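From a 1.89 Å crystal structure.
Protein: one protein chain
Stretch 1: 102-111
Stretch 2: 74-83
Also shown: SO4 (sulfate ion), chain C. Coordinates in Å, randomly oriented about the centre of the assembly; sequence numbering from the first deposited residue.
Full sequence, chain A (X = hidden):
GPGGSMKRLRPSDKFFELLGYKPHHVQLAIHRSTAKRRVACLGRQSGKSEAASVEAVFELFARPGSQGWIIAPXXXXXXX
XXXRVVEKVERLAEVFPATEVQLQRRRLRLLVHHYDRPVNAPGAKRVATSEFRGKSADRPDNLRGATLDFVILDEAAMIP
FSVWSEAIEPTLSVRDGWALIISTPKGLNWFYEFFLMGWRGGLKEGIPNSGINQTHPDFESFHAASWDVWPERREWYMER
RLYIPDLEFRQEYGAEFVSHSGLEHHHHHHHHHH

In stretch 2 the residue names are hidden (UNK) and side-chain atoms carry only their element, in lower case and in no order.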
# COMPACT_ATOMS: atom_id res chain seq x y z
N GLN A 102 -20.21 0.58 6.82
CA GLN A 102 -20.38 1.63 7.81
C GLN A 102 -19.11 2.48 7.83
O GLN A 102 -18.00 1.94 7.89
CB GLN A 102 -20.66 1.04 9.20
CG GLN A 102 -21.07 2.05 10.25
CD GLN A 102 -21.13 1.45 11.63
OE1 GLN A 102 -21.05 0.23 11.80
NE2 GLN A 102 -21.27 2.30 12.64
N LEU A 103 -19.28 3.79 7.77
CA LEU A 103 -18.17 4.72 7.59
C LEU A 103 -18.18 5.76 8.70
O LEU A 103 -19.24 6.27 9.08
CB LEU A 103 -18.25 5.42 6.23
CG LEU A 103 -17.23 6.52 5.95
CD1 LEU A 103 -15.80 6.01 6.11
CD2 LEU A 103 -17.46 7.06 4.56
N GLN A 104 -16.99 6.07 9.21
CA GLN A 104 -16.78 7.17 10.15
C GLN A 104 -15.67 8.01 9.55
O GLN A 104 -14.49 7.78 9.84
CB GLN A 104 -16.44 6.64 11.54
CG GLN A 104 -17.50 5.73 12.11
CD GLN A 104 -17.04 5.01 13.36
OE1 GLN A 104 -15.91 5.19 13.81
NE2 GLN A 104 -17.91 4.17 13.92
N ARG A 105 -16.04 8.95 8.68
CA ARG A 105 -15.04 9.70 7.92
C ARG A 105 -14.12 10.47 8.85
O ARG A 105 -12.90 10.52 8.63
CB ARG A 105 -15.71 10.65 6.93
CG ARG A 105 -16.08 10.01 5.61
CD ARG A 105 -16.52 11.03 4.56
NE ARG A 105 -17.38 10.43 3.54
CZ ARG A 105 -16.95 9.78 2.45
NH1 ARG A 105 -15.65 9.63 2.22
NH2 ARG A 105 -17.83 9.27 1.60
N ARG A 106 -14.67 11.06 9.91
CA ARG A 106 -13.85 11.86 10.82
C ARG A 106 -12.77 11.01 11.47
O ARG A 106 -11.62 11.44 11.59
CB ARG A 106 -14.74 12.53 11.87
CG ARG A 106 -15.87 13.37 11.28
CD ARG A 106 -16.50 14.30 12.31
NE ARG A 106 -17.51 13.64 13.13
CZ ARG A 106 -18.80 13.54 12.82
NH1 ARG A 106 -19.26 14.06 11.69
NH2 ARG A 106 -19.63 12.92 13.64
N ARG A 107 -13.11 9.79 11.89
CA ARG A 107 -12.17 8.91 12.55
C ARG A 107 -11.42 7.99 11.59
O ARG A 107 -10.72 7.08 12.05
CB ARG A 107 -12.90 8.06 13.60
CG ARG A 107 -13.33 8.85 14.82
CD ARG A 107 -13.97 7.95 15.87
NE ARG A 107 -15.38 7.70 15.58
CZ ARG A 107 -16.20 7.04 16.39
NH1 ARG A 107 -15.76 6.57 17.55
NH2 ARG A 107 -17.47 6.86 16.05
N LEU A 108 -11.54 8.22 10.29
CA LEU A 108 -10.91 7.37 9.27
C LEU A 108 -11.08 5.90 9.62
O LEU A 108 -10.12 5.13 9.73
CB LEU A 108 -9.43 7.72 9.09
CG LEU A 108 -9.06 9.13 8.63
CD1 LEU A 108 -7.56 9.22 8.43
CD2 LEU A 108 -9.80 9.52 7.34
N ARG A 109 -12.34 5.51 9.79
CA ARG A 109 -12.69 4.14 10.16
C ARG A 109 -13.75 3.62 9.19
O ARG A 109 -14.82 4.22 9.06
CB ARG A 109 -13.20 4.07 11.60
CG ARG A 109 -13.15 2.68 12.20
CD ARG A 109 -13.87 2.62 13.54
NE ARG A 109 -13.79 1.29 14.14
CZ ARG A 109 -14.63 0.84 15.07
NH1 ARG A 109 -15.62 1.60 15.51
NH2 ARG A 109 -14.47 -0.38 15.56
N LEU A 110 -13.43 2.52 8.52
CA LEU A 110 -14.32 1.90 7.56
C LEU A 110 -14.60 0.47 8.01
O LEU A 110 -13.68 -0.29 8.30
CB LEU A 110 -13.69 1.92 6.16
CG LEU A 110 -14.47 1.27 5.02
CD1 LEU A 110 -15.76 2.01 4.73
CD2 LEU A 110 -13.59 1.20 3.77
N LEU A 111 -15.88 0.12 8.06
CA LEU A 111 -16.33 -1.20 8.50
C LEU A 111 -17.13 -1.87 7.39
O LEU A 111 -18.01 -1.24 6.79
CB LEU A 111 -17.19 -1.10 9.76
CG LEU A 111 -16.53 -0.44 10.97
CD1 LEU A 111 -17.52 -0.35 12.11
CD2 LEU A 111 -15.30 -1.22 11.40
N UNK A 74 1.26 11.80 7.52
CA UNK A 74 0.26 12.73 8.01
C UNK A 74 -1.13 12.16 7.74
O UNK A 74 -1.31 11.26 6.92
c UNK A 74 0.37 14.09 7.34
o UNK A 74 0.15 13.94 5.93
c UNK A 74 1.74 14.72 7.59
N UNK A 75 -2.13 12.72 8.44
CA UNK A 75 -3.50 12.29 8.20
C UNK A 75 -3.98 12.70 6.81
O UNK A 75 -4.69 11.93 6.15
c UNK A 75 -4.43 12.87 9.28
c UNK A 75 -4.86 10.27 12.67
o UNK A 75 -5.00 9.41 13.74
c UNK A 75 -4.58 11.96 10.48
c UNK A 75 -5.08 10.67 10.33
c UNK A 75 -5.22 9.83 11.42
c UNK A 75 -4.22 12.38 11.75
c UNK A 75 -4.36 11.54 12.84
N UNK A 76 -3.59 13.89 6.35
CA UNK A 76 -3.97 14.31 5.01
C UNK A 76 -3.42 13.36 3.95
O UNK A 76 -4.07 13.10 2.93
o UNK A 76 -3.57 17.74 6.02
o UNK A 76 -5.44 16.60 5.81
c UNK A 76 -4.22 16.77 5.59
c UNK A 76 -3.48 15.74 4.75
N UNK A 77 -2.22 12.82 4.18
CA UNK A 77 -1.67 11.84 3.25
C UNK A 77 -2.39 10.51 3.38
O UNK A 77 -2.68 9.85 2.37
c UNK A 77 -0.17 11.67 3.48
c UNK A 77 0.45 11.32 1.05
o UNK A 77 0.40 12.53 0.85
c UNK A 77 0.52 10.76 2.46
n UNK A 77 0.46 10.42 0.06
N UNK A 78 -2.69 10.08 4.60
CA UNK A 78 -3.39 8.82 4.79
C UNK A 78 -4.79 8.87 4.19
O UNK A 78 -5.31 7.83 3.75
c UNK A 78 -3.47 8.48 6.28
N UNK A 79 -5.42 10.05 4.18
CA UNK A 79 -6.76 10.20 3.62
C UNK A 79 -6.81 9.84 2.15
O UNK A 79 -7.89 9.51 1.64
o UNK A 79 -7.79 13.96 6.56
c UNK A 79 -7.68 11.99 5.21
o UNK A 79 -8.13 14.20 4.40
c UNK A 79 -7.25 11.64 3.80
c UNK A 79 -7.88 13.49 5.40
N UNK A 80 -5.68 9.89 1.44
CA UNK A 80 -5.70 9.62 0.01
C UNK A 80 -6.09 8.17 -0.24
O UNK A 80 -7.10 7.89 -0.88
c UNK A 80 -2.65 11.86 -0.88
c UNK A 80 -4.32 9.58 -2.11
c UNK A 80 -4.04 11.45 -0.46
c UNK A 80 -4.33 9.96 -0.62
N UNK A 81 -5.29 7.24 0.26
CA UNK A 81 -5.62 5.83 0.06
C UNK A 81 -6.91 5.48 0.78
O UNK A 81 -7.77 4.78 0.24
c UNK A 81 -3.27 5.10 -0.45
c UNK A 81 -4.87 3.47 0.60
c UNK A 81 -2.00 4.39 -0.01
c UNK A 81 -4.45 4.94 0.52
N UNK A 82 -7.09 5.98 2.01
CA UNK A 82 -8.31 5.68 2.75
C UNK A 82 -9.55 6.09 1.95
O UNK A 82 -10.51 5.33 1.84
c UNK A 82 -9.55 4.87 5.68
c UNK A 82 -10.63 6.87 4.95
c UNK A 82 -11.76 5.39 6.45
c UNK A 82 -8.31 6.38 4.11
c UNK A 82 -11.75 6.55 5.71
c UNK A 82 -9.52 6.04 4.94
c UNK A 82 -10.66 4.55 6.44
N UNK A 83 -9.53 7.30 1.39
CA UNK A 83 -10.69 7.77 0.64
C UNK A 83 -10.97 6.94 -0.60
O UNK A 83 -12.12 6.72 -0.97
S SO4 C . -17.27 10.06 13.03
O1 SO4 C . -17.07 11.32 13.73
O2 SO4 C . -18.70 9.84 12.82
O3 SO4 C . -16.60 10.11 11.73
O4 SO4 C . -16.73 8.97 13.85
O HOH W 1 -14.17 8.69 -0.13

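Position 74 carries one carbon bearing an oxygen and a second carbon, the branched pattern of threonine. Thr74 sits just before the helix and lies out of reach of stretch 1; its OG1 caps the helix by accepting from the backbone N of position 77 at 3.2 Å, a task suited to a short hydroxyl side chain.

Position 75 has one carbon, then a six-carbon ring bearing an oxygen, so it is Tyr75. Its ring meets Leu108 obliquely, CD1 of Tyr75 lying 3.4 Å from CD1 of Leu108, while its hydroxyl is hydrogen-bonded elsewhere in the structure. An aromatic ring with a polar tip suits a place that is only partly covered.

Position 76 shows two carbons, the second with two oxygens: Asp76, exposed and free of stretch 1, near the helix N-terminus, where a negative charge suits the helix dipole. Position 77 has three carbons ending in one oxygen and one nitrogen, which makes it Gln77; it too is out of reach, and its NE2 is bonded elsewhere in the structure.

A single carbon at position 78 identifies Ala78. Its CB points toward stretch 1 yet stays 4.7 Å from CD1 of Leu108, a small apolar group in a buried place. At position 79, three carbons end in two oxygens, giving Glu79: CG lies 3.9 Å from CD2 of Leu108, so the aliphatic part packs while the residue remains exposed.

Positions 80 and 81 each have four carbons forked at the first, with one arm two carbons long. Both are isoleucine; Ile80 and Ile81 do not reach stretch 1, and Ile81 is buried, as suits its apolar side chain.

Position 82 has one carbon and an unsubstituted six-carbon ring, hence Phe82. CB of Leu108 stands 4.1 Å from the centroid of the Phe82 ring, almost on its normal, a CH-pi contact. The tip of the ring reaches the hairpin backbone, CZ of Phe82 lying 3.3 Å from C of Leu108. A flat, apolar ring suits this buried place.

Position 83 has no side-chain atoms and is Gly83; an ideal CB there would fall 3.0 Å from O of Glu79.

The contact is chiefly apolar, without direct hydrogen bonds between the stretches. The turn from Arg105 to Leu108 connects two strands, and Leu108 packs against Tyr75, Glu79 and Phe82, while Leu103 and Leu110 add contacts to the Phe82 ring. One water bridges the stretches, its O donating to O of Gly83 at 3.0 Å and accepting from NH1 of Arg105 at 2.9 Å.

Stretch 2 74-83: TYDQAEIIFG
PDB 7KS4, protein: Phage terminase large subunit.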